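Side-chain contacts in NAD-dependent aldehyde dehydrogenase (PDB 3U4J), which probably oxidises aldehydes with NAD or NADP as the electron acceptor and binds a calcium ion: residues Phe92-Leu97 / Ile205-Leu210; Ile278-Ala283 / Asp417-Leu422. All blocks are in the same frame, centred on the assembly; numbering follows the deposited sequence.

Contact 1. Residues Phe92-Leu97 / Ile205-Leu210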
# COMPACT_ATOMS: atom_id res chain seq x y z
N PHE A 92 9.37 -16.34 15.47
CA PHE A 92 10.70 -16.73 14.92
C PHE A 92 11.28 -17.92 15.70
O PHE A 92 11.94 -18.81 15.12
CB PHE A 92 11.69 -15.56 14.94
CG PHE A 92 11.57 -14.64 13.76
CD1 PHE A 92 11.78 -15.12 12.45
CD2 PHE A 92 11.23 -13.31 13.94
CE1 PHE A 92 11.66 -14.26 11.34
CE2 PHE A 92 11.09 -12.45 12.84
CZ PHE A 92 11.31 -12.92 11.54
N LYS A 93 11.04 -17.93 17.02
CA LYS A 93 11.48 -19.05 17.85
C LYS A 93 10.83 -20.36 17.42
O LYS A 93 11.48 -21.39 17.42
CB LYS A 93 11.23 -18.80 19.35
CG LYS A 93 12.16 -17.74 19.95
CD LYS A 93 11.78 -17.49 21.40
CE LYS A 93 12.56 -16.34 21.96
NZ LYS A 93 12.75 -16.54 23.43
N VAL A 94 9.54 -20.31 17.07
CA VAL A 94 8.86 -21.48 16.48
C VAL A 94 9.53 -21.90 15.16
O VAL A 94 9.80 -23.08 14.95
CB VAL A 94 7.36 -21.22 16.22
CG1 VAL A 94 6.68 -22.45 15.59
CG2 VAL A 94 6.65 -20.80 17.52
N ALA A 95 9.74 -20.95 14.25
CA ALA A 95 10.43 -21.27 12.99
C ALA A 95 11.79 -21.94 13.24
O ALA A 95 12.12 -22.96 12.60
CB ALA A 95 10.59 -20.02 12.13
N ASP A 96 12.55 -21.40 14.19
CA ASP A 96 13.82 -22.05 14.62
C ASP A 96 13.64 -23.47 15.14
O ASP A 96 14.44 -24.33 14.84
CB ASP A 96 14.55 -21.26 15.71
CG ASP A 96 15.17 -19.99 15.18
OD1 ASP A 96 15.37 -19.89 13.95
OD2 ASP A 96 15.45 -19.09 15.99
N LEU A 97 12.62 -23.69 15.97
CA LEU A 97 12.34 -25.04 16.46
C LEU A 97 11.96 -26.03 15.38
O LEU A 97 12.33 -27.20 15.45
CB LEU A 97 11.22 -25.01 17.52
CG LEU A 97 11.75 -24.59 18.88
CD1 LEU A 97 10.57 -24.12 19.74
CD2 LEU A 97 12.54 -25.72 19.54
N ILE A 205 -0.05 -31.43 16.40
CA ILE A 205 0.08 -31.42 17.84
C ILE A 205 1.52 -31.02 18.15
O ILE A 205 1.76 -30.18 19.03
CB ILE A 205 -0.25 -32.84 18.42
CG1 ILE A 205 -1.77 -33.05 18.45
CG2 ILE A 205 0.37 -33.02 19.80
CD1 ILE A 205 -2.18 -34.52 18.62
N ARG A 206 2.47 -31.61 17.43
CA ARG A 206 3.87 -31.19 17.62
C ARG A 206 4.05 -29.68 17.38
O ARG A 206 4.78 -29.02 18.11
CB ARG A 206 4.89 -32.00 16.78
CG ARG A 206 5.08 -33.46 17.20
CD ARG A 206 5.68 -33.64 18.59
NE ARG A 206 7.11 -33.28 18.61
CZ ARG A 206 7.64 -32.34 19.39
NH1 ARG A 206 6.88 -31.64 20.23
NH2 ARG A 206 8.95 -32.09 19.35
N LEU A 207 3.37 -29.14 16.37
CA LEU A 207 3.51 -27.69 16.08
C LEU A 207 3.01 -26.86 17.26
O LEU A 207 3.65 -25.87 17.63
CB LEU A 207 2.77 -27.31 14.79
CG LEU A 207 2.84 -25.89 14.24
CD1 LEU A 207 4.30 -25.43 14.03
CD2 LEU A 207 2.07 -25.81 12.91
N ALA A 208 1.88 -27.27 17.85
CA ALA A 208 1.34 -26.57 19.03
C ALA A 208 2.30 -26.70 20.21
O ALA A 208 2.43 -25.78 21.03
CB ALA A 208 -0.04 -27.10 19.41
N GLU A 209 2.95 -27.86 20.31
CA GLU A 209 3.93 -28.10 21.37
C GLU A 209 5.17 -27.23 21.17
O GLU A 209 5.74 -26.72 22.13
CB GLU A 209 4.26 -29.59 21.49
CG GLU A 209 3.03 -30.43 21.93
CD GLU A 209 3.29 -31.93 21.95
OE1 GLU A 209 4.29 -32.41 21.36
OE2 GLU A 209 2.47 -32.67 22.54
N LEU A 210 5.58 -27.06 19.92
CA LEU A 210 6.69 -26.11 19.62
C LEU A 210 6.33 -24.67 19.97
O LEU A 210 7.16 -23.94 20.53
CB LEU A 210 7.15 -26.22 18.17
CG LEU A 210 7.64 -27.60 17.73
CD1 LEU A 210 8.17 -27.56 16.30
CD2 LEU A 210 8.69 -28.13 18.68
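Val94 and Leu97 on helix 84-100 meet Leu207 and Leu210 on helix 202-214, the two short axes passing 10.1 Å apart with their N-to-C directions at 128°, and Val94 and Leu210 form the nearest backbone pair, 6.0 Å from CA to CA. The side chains that meet are all aliphatic, and no hydrogen bond crosses the interface. Val94 carries CG1 anti to its backbone N (chi1 180°), and this methyl meets CD1 of Leu207 at 4.1 Å, the two side chains crossing at about a right angle. On Leu207 the CB leaves the helix obliquely to the interface, and one methyl at the end of the chain closes the gap. One turn on, the CB of Leu210 points toward the partner helix, and both methyls are set against Leu97, with CD1 of Leu210 4.2 Å from the Leu97 CB; the leucine fork thus sits over the root of the opposing side chain. Leu97 returns the contact through its own tip, where CD1 lies 3.5 Å from the carbonyl O of Leu210, so a methyl rests on the backbone of helix 202-214. Within helix 202-214, Arg206 NH1 forms a salt bridge with Glu209 OE1 (2.9 Å) through the anti lone pair of the carboxylate oxygen, and Arg206 NE makes a second salt bridge, to Glu104. Trp131 of helix 117-138 packs on Val94, Phe221 of strand 221-223 packs on Leu207, and Phe92 meets Phe92 of a second subunit. Helix 202-214 is the crossover of a beta-alpha-beta unit between parallel strands 191-195 and 221-223; the contact therefore seats the early helix 84-100 against the outer layer of the Rossmann-like domain that binds the dinucleotide in aldehyde dehydrogenases.

Contact 2. Residues Ile278-Ala283 / Asp417-Leu422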
# COMPACT_ATOMS: atom_id res chain seq x y z
N ILE A 278 -1.94 -25.89 -19.54
CA ILE A 278 -2.13 -25.65 -20.97
C ILE A 278 -0.74 -25.58 -21.56
O ILE A 278 0.07 -24.78 -21.10
CB ILE A 278 -2.83 -24.29 -21.26
CG1 ILE A 278 -4.24 -24.21 -20.64
CG2 ILE A 278 -2.97 -24.08 -22.79
CD1 ILE A 278 -4.27 -24.31 -19.11
N VAL A 279 -0.49 -26.45 -22.54
CA VAL A 279 0.80 -26.54 -23.19
C VAL A 279 0.62 -26.18 -24.66
O VAL A 279 -0.03 -26.90 -25.46
CB VAL A 279 1.43 -27.93 -23.05
CG1 VAL A 279 2.88 -27.92 -23.59
CG2 VAL A 279 1.42 -28.35 -21.59
N PHE A 280 1.19 -25.02 -25.00
CA PHE A 280 1.16 -24.53 -26.36
C PHE A 280 2.28 -25.11 -27.16
O PHE A 280 3.31 -25.51 -26.61
CB PHE A 280 1.23 -22.99 -26.37
CG PHE A 280 -0.04 -22.36 -25.96
CD1 PHE A 280 -1.06 -22.18 -26.88
CD2 PHE A 280 -0.25 -21.96 -24.64
CE1 PHE A 280 -2.27 -21.60 -26.50
CE2 PHE A 280 -1.45 -21.37 -24.25
CZ PHE A 280 -2.45 -21.17 -25.19
N ALA A 281 2.05 -25.15 -28.47
CA ALA A 281 3.01 -25.71 -29.42
C ALA A 281 4.40 -25.11 -29.30
O ALA A 281 5.40 -25.78 -29.58
CB ALA A 281 2.47 -25.55 -30.86
N ASP A 282 4.50 -23.86 -28.83
CA ASP A 282 5.81 -23.22 -28.72
C ASP A 282 6.44 -23.35 -27.32
O ASP A 282 7.38 -22.63 -27.00
CB ASP A 282 5.73 -21.74 -29.14
CG ASP A 282 4.80 -20.93 -28.26
OD1 ASP A 282 4.48 -21.34 -27.12
OD2 ASP A 282 4.38 -19.87 -28.74
N ALA A 283 5.92 -24.25 -26.49
CA ALA A 283 6.51 -24.47 -25.17
C ALA A 283 7.89 -25.16 -25.26
O ALA A 283 8.23 -25.77 -26.29
CB ALA A 283 5.56 -25.28 -24.27
N ASP A 417 -7.87 -19.27 -27.81
CA ASP A 417 -9.26 -19.01 -27.42
C ASP A 417 -9.95 -20.31 -26.97
O ASP A 417 -10.66 -20.31 -25.95
CB ASP A 417 -10.08 -18.32 -28.53
CG ASP A 417 -9.73 -16.85 -28.73
OD1 ASP A 417 -10.25 -16.26 -29.70
OD2 ASP A 417 -8.93 -16.26 -27.97
N GLU A 418 -9.73 -21.42 -27.69
CA GLU A 418 -10.31 -22.71 -27.29
C GLU A 418 -9.75 -23.17 -25.94
O GLU A 418 -10.48 -23.70 -25.11
CB GLU A 418 -10.00 -23.81 -28.31
CG GLU A 418 -10.88 -23.81 -29.52
CD GLU A 418 -10.39 -24.77 -30.62
OE1 GLU A 418 -10.74 -24.50 -31.80
OE2 GLU A 418 -9.67 -25.77 -30.30
N ALA A 419 -8.44 -23.01 -25.77
CA ALA A 419 -7.76 -23.46 -24.56
C ALA A 419 -8.33 -22.72 -23.36
O ALA A 419 -8.51 -23.32 -22.30
CB ALA A 419 -6.27 -23.21 -24.66
N VAL A 420 -8.59 -21.43 -23.53
CA VAL A 420 -9.20 -20.64 -22.45
C VAL A 420 -10.60 -21.15 -22.11
O VAL A 420 -10.93 -21.37 -20.92
CB VAL A 420 -9.20 -19.12 -22.73
CG1 VAL A 420 -10.07 -18.37 -21.67
CG2 VAL A 420 -7.77 -18.59 -22.71
N ALA A 421 -11.43 -21.36 -23.13
CA ALA A 421 -12.78 -21.85 -22.89
C ALA A 421 -12.76 -23.23 -22.20
O ALA A 421 -13.53 -23.49 -21.27
CB ALA A 421 -13.61 -21.87 -24.20
N LEU A 422 -11.88 -24.12 -22.64
CA LEU A 422 -11.76 -25.44 -21.98
C LEU A 422 -11.30 -25.31 -20.52
O LEU A 422 -11.88 -25.94 -19.61
CB LEU A 422 -10.80 -26.36 -22.75
CG LEU A 422 -11.36 -26.90 -24.08
CD1 LEU A 422 -10.26 -27.62 -24.88
CD2 LEU A 422 -12.55 -27.84 -23.86
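Apolar packing alone joins the two segments: the methyl of Ala419 points from helix 416-424 toward the end of strand 275-279 and touches Ile278 and Phe280. With CG1 beside the backbone N (chi1 -61°), CG2 of Ile278 is left anti to that N and meets CB of Ala419 at 3.9 Å. The Phe280 ring reaches the same methyl with its para carbon, CZ lying 4.4 Å from the Ala419 CB, at an oblique angle. Phe413 of strand 407-413 touches both Ile278 and Ala419 and meets the Phe280 ring edge-to-face, completing the apolar cluster.

Hydrogen bonds hold each segment separately. Phe280 to Ala283 form a type I turn, closed by Ala283 N to Phe280 O at 2.9 Å, while Asp282 OD1 bonds the hydroxyl of Ser436. Near the start of the helix, Glu418 OE2 accepts from Lys414 N, and Glu418 N bonds Thr415 OG1.

Helix 416-424 links parallel strands 407-413 and 431-435, passing over the strands that lie between them; the small side chain of Ala419 is consistent with a near approach, 7.0 Å between the CA atoms of Ile278 and Ala419. This is helix-on-sheet packing of the alpha/beta catalytic domain of aldehyde dehydrogenases.

Overall arrangement
Contacts 1 and 2 follow one another along the chain and lie on opposite sides of its centre, their own centres about 19 and 27 Å from it respectively. Those centres are about 44 Å apart and the nearest atoms about 33 Å, so neither contact touches the other. Each lies beside or on a different mixed beta-sheet: contact 1 packs helix on helix beside the presumed dinucleotide-binding sheet, whereas contact 2 packs a helix straight onto the second, catalytic-domain sheet. Both are buried, rest on apolar side chains and lie away from the calcium site of Leu17 and Glu50. Segment 92-97 also reaches a second subunit, whereas no other chain of the tetramer touches contact 2.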